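Local atomic coordinates of GDSL-like protein (Collinsella aerofaciens ATCC 25986, PDB entry 7BXD), a protein that probably hydrolyses acyl esters, as a GDSL-like acylhydrolase of the SGNH hydrolase superfamily. Residues Pro208-Arg211 and Glu212-Pro216; Gly225-Arg228 and Leu229-Ile233. All blocks are in the same frame, centred on the assembly; numbering follows the deposited sequence.

Contact 1. Residues Pro208-Arg211 and Glu212-Pro216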
ATOM      1  N   PRO A 208     -20.643   9.864   2.108  1.00 17.08           N
ATOM      2  CA  PRO A 208     -21.243   9.125   3.239  1.00 17.88           C
ATOM      3  C   PRO A 208     -21.672   7.713   2.890  1.00 16.61           C
ATOM      4  O   PRO A 208     -21.552   6.807   3.728  1.00 17.55           O
ATOM      5  CB  PRO A 208     -22.456   9.980   3.629  1.00 20.83           C
ATOM      6  CG  PRO A 208     -22.259  11.288   3.002  1.00 22.48           C
ATOM      7  CD  PRO A 208     -21.301  11.164   1.870  1.00 19.20           C
ATOM      8  N   GLU A 209     -22.179   7.499   1.673  1.00 16.29           N
ATOM      9  CA  GLU A 209     -22.637   6.163   1.313  1.00 16.34           C
ATOM     10  C   GLU A 209     -21.472   5.200   1.192  1.00 15.44           C
ATOM     11  O   GLU A 209     -21.630   4.014   1.515  1.00 16.34           O
ATOM     12  CB  GLU A 209     -23.395   6.211  -0.015  1.00 17.19           C
ATOM     13  CG  GLU A 209     -24.674   7.021   0.030  1.00 19.04           C
ATOM     14  CD  GLU A 209     -24.480   8.528   0.011  1.00 19.56           C
ATOM     15  OE1 GLU A 209     -23.357   9.028  -0.312  1.00 19.04           O
ATOM     16  OE2 GLU A 209     -25.502   9.228   0.294  1.00 21.49           O
ATOM     17  N   HIS A 210     -20.301   5.696   0.757  1.00 15.41           N
ATOM     18  CA  HIS A 210     -19.140   4.814   0.699  1.00 15.95           C
ATOM     19  C   HIS A 210     -18.582   4.546   2.086  1.00 16.33           C
ATOM     20  O   HIS A 210     -18.087   3.444   2.339  1.00 16.26           O
ATOM     21  CB  HIS A 210     -18.051   5.354  -0.237  1.00 15.77           C
ATOM     22  CG  HIS A 210     -18.379   5.168  -1.684  1.00 15.76           C
ATOM     23  ND1 HIS A 210     -17.482   5.443  -2.697  1.00 17.10           N
ATOM     24  CD2 HIS A 210     -19.524   4.743  -2.278  1.00 16.64           C
ATOM     25  CE1 HIS A 210     -18.056   5.145  -3.849  1.00 18.15           C
ATOM     26  NE2 HIS A 210     -19.293   4.735  -3.626  1.00 17.51           N
ATOM     27  N   ARG A 211     -18.648   5.517   3.007  1.00 16.97           N
ATOM     28  CA  ARG A 211     -18.314   5.194   4.392  1.00 17.84           C
ATOM     29  C   ARG A 211     -19.197   4.066   4.897  1.00 18.11           C
ATOM     30  O   ARG A 211     -18.707   3.090   5.476  1.00 19.63           O
ATOM     31  CB  ARG A 211     -18.431   6.424   5.294  1.00 20.46           C
ATOM     32  CG  ARG A 211     -18.003   6.181   6.731  1.00 25.51           C
ATOM     33  CD  ARG A 211     -18.329   7.368   7.640  1.00 27.75           C
ATOM     34  NE  ARG A 211     -17.920   7.160   9.040  1.00 29.52           N
ATOM     35  CZ  ARG A 211     -16.694   7.420   9.496  1.00 31.02           C
ATOM     36  NH1 ARG A 211     -15.804   7.911   8.660  1.00 31.89           N
ATOM     37  NH2 ARG A 211     -16.380   7.235  10.778  1.00 32.82           N
ATOM     38  N   GLU A 212     -20.504   4.187   4.687  1.00 17.67           N
ATOM     39  CA  GLU A 212     -21.441   3.204   5.217  1.00 19.54           C
ATOM     40  C   GLU A 212     -21.207   1.822   4.632  1.00 18.19           C
ATOM     41  O   GLU A 212     -21.176   0.827   5.370  1.00 20.06           O
ATOM     42  CB  GLU A 212     -22.866   3.646   4.920  1.00 23.77           C
ATOM     43  CG  GLU A 212     -23.915   2.706   5.477  1.00 31.21           C
ATOM     44  CD  GLU A 212     -25.321   3.137   5.099  1.00 38.53           C
ATOM     45  OE1 GLU A 212     -25.537   4.360   4.923  1.00 41.19           O
ATOM     46  OE2 GLU A 212     -26.219   2.264   5.005  1.00 41.57           O
ATOM     47  N   LEU A 213     -21.060   1.727   3.304  1.00 16.68           N
ATOM     48  CA  LEU A 213     -20.953   0.424   2.650  1.00 16.63           C
ATOM     49  C   LEU A 213     -19.541  -0.140   2.663  1.00 15.93           C
ATOM     50  O   LEU A 213     -19.382  -1.367   2.742  1.00 16.69           O
ATOM     51  CB  LEU A 213     -21.406   0.506   1.193  1.00 18.37           C
ATOM     52  CG  LEU A 213     -22.879   0.849   0.990  1.00 20.92           C
ATOM     53  CD1 LEU A 213     -23.191   0.945  -0.515  1.00 22.63           C
ATOM     54  CD2 LEU A 213     -23.864  -0.113   1.745  1.00 23.71           C
ATOM     55  N   TYR A 214     -18.525   0.712   2.472  1.00 15.60           N
ATOM     56  CA  TYR A 214     -17.205   0.253   2.074  1.00 15.14           C
ATOM     57  C   TYR A 214     -16.082   0.632   3.031  1.00 14.89           C
ATOM     58  O   TYR A 214     -15.062  -0.065   3.028  1.00 14.79           O
ATOM     59  CB  TYR A 214     -16.874   0.829   0.694  1.00 15.16           C
ATOM     60  CG  TYR A 214     -17.830   0.411  -0.407  1.00 14.90           C
ATOM     61  CD1 TYR A 214     -18.170  -0.943  -0.613  1.00 15.57           C
ATOM     62  CD2 TYR A 214     -18.384   1.363  -1.268  1.00 15.59           C
ATOM     63  CE1 TYR A 214     -19.009  -1.324  -1.651  1.00 16.60           C
ATOM     64  CE2 TYR A 214     -19.236   1.014  -2.303  1.00 16.51           C
ATOM     65  CZ  TYR A 214     -19.535  -0.336  -2.494  1.00 16.69           C
ATOM     66  OH  TYR A 214     -20.350  -0.656  -3.567  1.00 18.04           O
ATOM     67  N   MET A 215     -16.184   1.743   3.778  1.00 15.43           N
ATOM     68  CA  MET A 215     -15.072   2.276   4.585  1.00 15.49           C
ATOM     69  C   MET A 215     -15.612   2.768   5.922  1.00 16.06           C
ATOM     70  O   MET A 215     -15.698   3.976   6.165  1.00 16.37           O
ATOM     71  CB  MET A 215     -14.328   3.420   3.867  1.00 15.66           C
ATOM     72  CG  MET A 215     -13.697   3.000   2.566  1.00 15.97           C
ATOM     73  SD  MET A 215     -12.742   4.313   1.781  1.00 15.53           S
ATOM     74  CE  MET A 215     -11.343   4.433   2.908  1.00 16.74           C
ATOM     75  N   PRO A 216     -15.955   1.847   6.833  1.00 18.08           N
ATOM     76  CA  PRO A 216     -16.770   2.237   7.998  1.00 19.66           C
ATOM     77  C   PRO A 216     -16.118   3.267   8.882  1.00 18.76           C
ATOM     78  O   PRO A 216     -16.841   4.059   9.497  1.00 21.29           O
ATOM     79  CB  PRO A 216     -16.979   0.907   8.744  1.00 22.74           C
ATOM     80  CG  PRO A 216     -16.827  -0.153   7.699  1.00 24.08           C
ATOM     81  CD  PRO A 216     -15.853   0.381   6.687  1.00 21.08           C
TER
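The edge of Tyr214 meets the face of His210 where the short surface helix 208-213 runs out, one turn apart. In sequence this end leads straight into the Asp-x-x-His block that, in SGNH hydrolases, usually carries the catalytic aspartate and histidine. The backbone bonds come first. Glu212 N bonds to Pro208 O and Leu213 N to Glu209 O in ordinary i to i+4 fashion. At His210 the pattern changes, for its carbonyl oxygen takes two donors: Tyr214 N at 2.8 Å and, one residue further, Met215 N at 2.9 Å. The second is an i to i+5 bond, a widening of the last turn, and it lies in the carbonyl plane. Met215 N also has a weak bond to Arg211 O. Tyr214 is the first residue to leave helical geometry.

The aromatic contact is T-shaped. The CD2/CE2 edge of Tyr214 is aimed at one face of the His210 imidazole, with centroids 5.2 Å apart and planes at 72°. Tyr214 CD2 comes within 3.7 Å of His210 CD2, toward the rim of the imidazole. Both polar ends are held from outside: His210 ND1 by Ser204 N, and Tyr214 OH by Arg228 of helix 223-240. The ND1 bond probably fixes the rotation of the imidazole; the OH bond, on the axis about which the phenol turns, fixes where its end lies.

Two C-H contacts join Arg211 to the departing chain: Arg211 CA to Met215 O, and Pro216 CA to Arg211 O at 3.3 Å. With CG anti to the backbone N (chi1 -176°) and the chain extended to NE, the Arg211 side chain runs alongside the Met215-Pro216 backbone. Pro216 O thereby sits above one guanidinium face, toward its rim and not hydrogen-bonded, 3.4 Å from Arg211 CZ.

Contact 2. Residues Gly225-Arg228 and Leu229-Ile233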
ATOM      1  N   GLY A 225     -16.094  -3.455   0.883  1.00 14.56           N
ATOM      2  CA  GLY A 225     -15.102  -2.502   0.385  1.00 14.68           C
ATOM      3  C   GLY A 225     -13.868  -3.200  -0.162  1.00 14.27           C
ATOM      4  O   GLY A 225     -13.345  -2.817  -1.205  1.00 14.20           O
ATOM      5  N   TYR A 226     -13.387  -4.244   0.536  1.00 14.23           N
ATOM      6  CA  TYR A 226     -12.217  -4.958   0.044  1.00 14.29           C
ATOM      7  C   TYR A 226     -12.523  -5.722  -1.227  1.00 14.15           C
ATOM      8  O   TYR A 226     -11.656  -5.816  -2.104  1.00 14.53           O
ATOM      9  CB  TYR A 226     -11.687  -5.927   1.122  1.00 13.86           C
ATOM     10  CG  TYR A 226     -10.853  -5.262   2.190  1.00 14.67           C
ATOM     11  CD1 TYR A 226      -9.700  -4.559   1.841  1.00 15.21           C
ATOM     12  CD2 TYR A 226     -11.171  -5.380   3.545  1.00 14.93           C
ATOM     13  CE1 TYR A 226      -8.923  -3.914   2.784  1.00 14.68           C
ATOM     14  CE2 TYR A 226     -10.389  -4.764   4.511  1.00 14.51           C
ATOM     15  CZ  TYR A 226      -9.265  -4.019   4.132  1.00 14.64           C
ATOM     16  OH  TYR A 226      -8.493  -3.357   5.066  1.00 15.57           O
ATOM     17  N   GLU A 227     -13.748  -6.253  -1.362  1.00 14.71           N
ATOM     18  CA  GLU A 227     -14.109  -6.901  -2.620  1.00 15.99           C
ATOM     19  C   GLU A 227     -14.102  -5.905  -3.773  1.00 15.60           C
ATOM     20  O   GLU A 227     -13.582  -6.199  -4.860  1.00 16.14           O
ATOM     21  CB  GLU A 227     -15.473  -7.593  -2.473  1.00 18.04           C
ATOM     22  CG  GLU A 227     -15.826  -8.513  -3.668  1.00 22.54           C
ATOM     23  CD  GLU A 227     -16.725  -7.865  -4.733  1.00 28.01           C
ATOM     24  OE1 GLU A 227     -17.020  -6.645  -4.673  1.00 29.16           O
ATOM     25  OE2 GLU A 227     -17.115  -8.581  -5.675  1.00 31.29           O
ATOM     26  N   ARG A 228     -14.681  -4.723  -3.551  1.00 15.04           N
ATOM     27  CA  ARG A 228     -14.679  -3.700  -4.598  1.00 15.47           C
ATOM     28  C   ARG A 228     -13.263  -3.257  -4.919  1.00 14.50           C
ATOM     29  O   ARG A 228     -12.895  -3.136  -6.097  1.00 14.99           O
ATOM     30  CB  ARG A 228     -15.561  -2.536  -4.131  1.00 15.29           C
ATOM     31  CG  ARG A 228     -15.599  -1.380  -5.125  1.00 14.80           C
ATOM     32  CD  ARG A 228     -16.683  -0.401  -4.740  1.00 15.13           C
ATOM     33  NE  ARG A 228     -16.645   0.784  -5.593  1.00 15.11           N
ATOM     34  CZ  ARG A 228     -17.695   1.472  -5.999  1.00 15.46           C
ATOM     35  NH1 ARG A 228     -18.927   1.043  -5.770  1.00 17.09           N
ATOM     36  NH2 ARG A 228     -17.500   2.591  -6.695  1.00 16.24           N
ATOM     37  N   LEU A 229     -12.439  -3.049  -3.895  1.00 14.35           N
ATOM     38  CA  LEU A 229     -11.051  -2.667  -4.138  1.00 14.74           C
ATOM     39  C   LEU A 229     -10.321  -3.731  -4.952  1.00 14.84           C
ATOM     40  O   LEU A 229      -9.513  -3.401  -5.818  1.00 15.54           O
ATOM     41  CB  LEU A 229     -10.344  -2.406  -2.806  1.00 16.11           C
ATOM     42  CG  LEU A 229      -9.063  -1.595  -2.860  1.00 17.17           C
ATOM     43  CD1 LEU A 229      -9.361  -0.134  -3.255  1.00 18.09           C
ATOM     44  CD2 LEU A 229      -8.382  -1.634  -1.509  1.00 18.34           C
ATOM     45  N   ALA A 230     -10.587  -5.010  -4.673  1.00 14.85           N
ATOM     46  CA  ALA A 230      -9.941  -6.079  -5.430  1.00 15.21           C
ATOM     47  C   ALA A 230     -10.234  -5.965  -6.923  1.00 15.25           C
ATOM     48  O   ALA A 230      -9.365  -6.226  -7.760  1.00 15.57           O
ATOM     49  CB  ALA A 230     -10.388  -7.446  -4.938  1.00 15.79           C
ATOM     50  N   HIS A 231     -11.463  -5.602  -7.292  1.00 15.84           N
ATOM     51  CA  HIS A 231     -11.772  -5.450  -8.709  1.00 15.70           C
ATOM     52  C   HIS A 231     -10.964  -4.320  -9.329  1.00 15.92           C
ATOM     53  O   HIS A 231     -10.450  -4.458 -10.460  1.00 15.84           O
ATOM     54  CB  HIS A 231     -13.272  -5.228  -8.880  1.00 16.42           C
ATOM     55  CG  HIS A 231     -14.082  -6.487  -8.755  1.00 17.96           C
ATOM     56  ND1 HIS A 231     -14.663  -7.124  -9.830  1.00 20.38           N
ATOM     57  CD2 HIS A 231     -14.369  -7.251  -7.672  1.00 19.66           C
ATOM     58  CE1 HIS A 231     -15.301  -8.207  -9.413  1.00 21.13           C
ATOM     59  NE2 HIS A 231     -15.137  -8.311  -8.109  1.00 20.96           N
ATOM     60  N   ARG A 232     -10.851  -3.190  -8.626  1.00 15.81           N
ATOM     61  CA  ARG A 232     -10.065  -2.074  -9.157  1.00 15.13           C
ATOM     62  C   ARG A 232      -8.591  -2.449  -9.286  1.00 14.90           C
ATOM     63  O   ARG A 232      -7.929  -2.085 -10.271  1.00 14.97           O
ATOM     64  CB  ARG A 232     -10.238  -0.836  -8.265  1.00 15.93           C
ATOM     65  CG  ARG A 232      -9.414   0.375  -8.704  1.00 16.58           C
ATOM     66  CD  ARG A 232      -9.943   0.957 -10.001  1.00 17.17           C
ATOM     67  NE  ARG A 232      -9.104   2.010 -10.568  1.00 18.32           N
ATOM     68  CZ  ARG A 232      -8.090   1.812 -11.401  1.00 19.23           C
ATOM     69  NH1 ARG A 232      -7.740   0.588 -11.730  1.00 18.84           N
ATOM     70  NH2 ARG A 232      -7.422   2.860 -11.920  1.00 20.38           N
ATOM     71  N   ILE A 233      -8.062  -3.171  -8.299  1.00 14.99           N
ATOM     72  CA  ILE A 233      -6.669  -3.599  -8.325  1.00 14.65           C
ATOM     73  C   ILE A 233      -6.439  -4.582  -9.465  1.00 15.29           C
ATOM     74  O   ILE A 233      -5.429  -4.500 -10.171  1.00 15.78           O
ATOM     75  CB  ILE A 233      -6.262  -4.167  -6.953  1.00 14.27           C
ATOM     76  CG1 ILE A 233      -6.246  -3.069  -5.901  1.00 13.95           C
ATOM     77  CG2 ILE A 233      -4.951  -4.921  -7.047  1.00 15.31           C
ATOM     78  CD1 ILE A 233      -6.210  -3.575  -4.460  1.00 15.09           C
TER
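Glu227 reaches His231 across one turn of helix 223-240, the C-terminal helix of this SGNH-type alpha/beta fold. Their side chains make one polar contact, a weak hydrogen bond from His231 NE2 to Glu227 OE2 of 3.1 Å, bent to 122° at the hydrogen. The carboxylate and imidazole planes stand 51° apart. Glu227 CG leaves trans to the backbone N, and a sharp bend at chi2 (-97°) then swings the carboxylate back toward the next turn. The neighbouring ring atom meets the backbone: His231 CD2 lies 3.1 Å from Glu227 O, which sits at the ring edge, in plane. Glu227 thus contacts His231 with both its carboxylate and its carbonyl.

Main-chain donors are matched in helical order. Leu229 N reaches Gly225 O at 2.8 Å and Ala230 N reaches Tyr226 O at 2.9 Å. His231 N divides its hydrogen between Glu227 O at 3.3 Å and, weakly, Arg228 O. That second acceptor also receives Arg232 N, whose bond is the straighter one.

The other polar side chains find their partners outside this turn. Tyr226 OH bonds to Asp42 O, the Arg228 guanidinium to Tyr214, and Arg232 NE to Gln200 O, while Ala230 packs on His57 and Leu61 of helix 55-61. Cutting Glu227 back to an alanine would probably leave His231 NE2 without its carboxylate mate and the imidazole freer to turn. A carboxylate this close would be expected to favour a protonated imidazole, although the bend at the hydrogen makes the hydrogen bond itself a weak one.

From the N terminus, both contacts come late, after the strands of the parallel sheet, and they lie in series: contact 1 ends at Pro216 before contact 2 opens at Gly225, so they neither nest nor cross. Neither closes a long loop. Contact 1 spans the end of helix 208-213, and contact 2 lies within helix 223-240, which follows it. Their centres are about 14 Å apart, yet side chains join them. Tyr214 OH probably hydrogen-bonds Arg228 NH1 at 3.1 Å, Tyr214 CD1 packs against Gly225 CA, and His210 CE1 lies against Arg228 NH2. The surface helix is thereby tied to the C-terminal helix, whose other partners include helices 55-61 and 197-200.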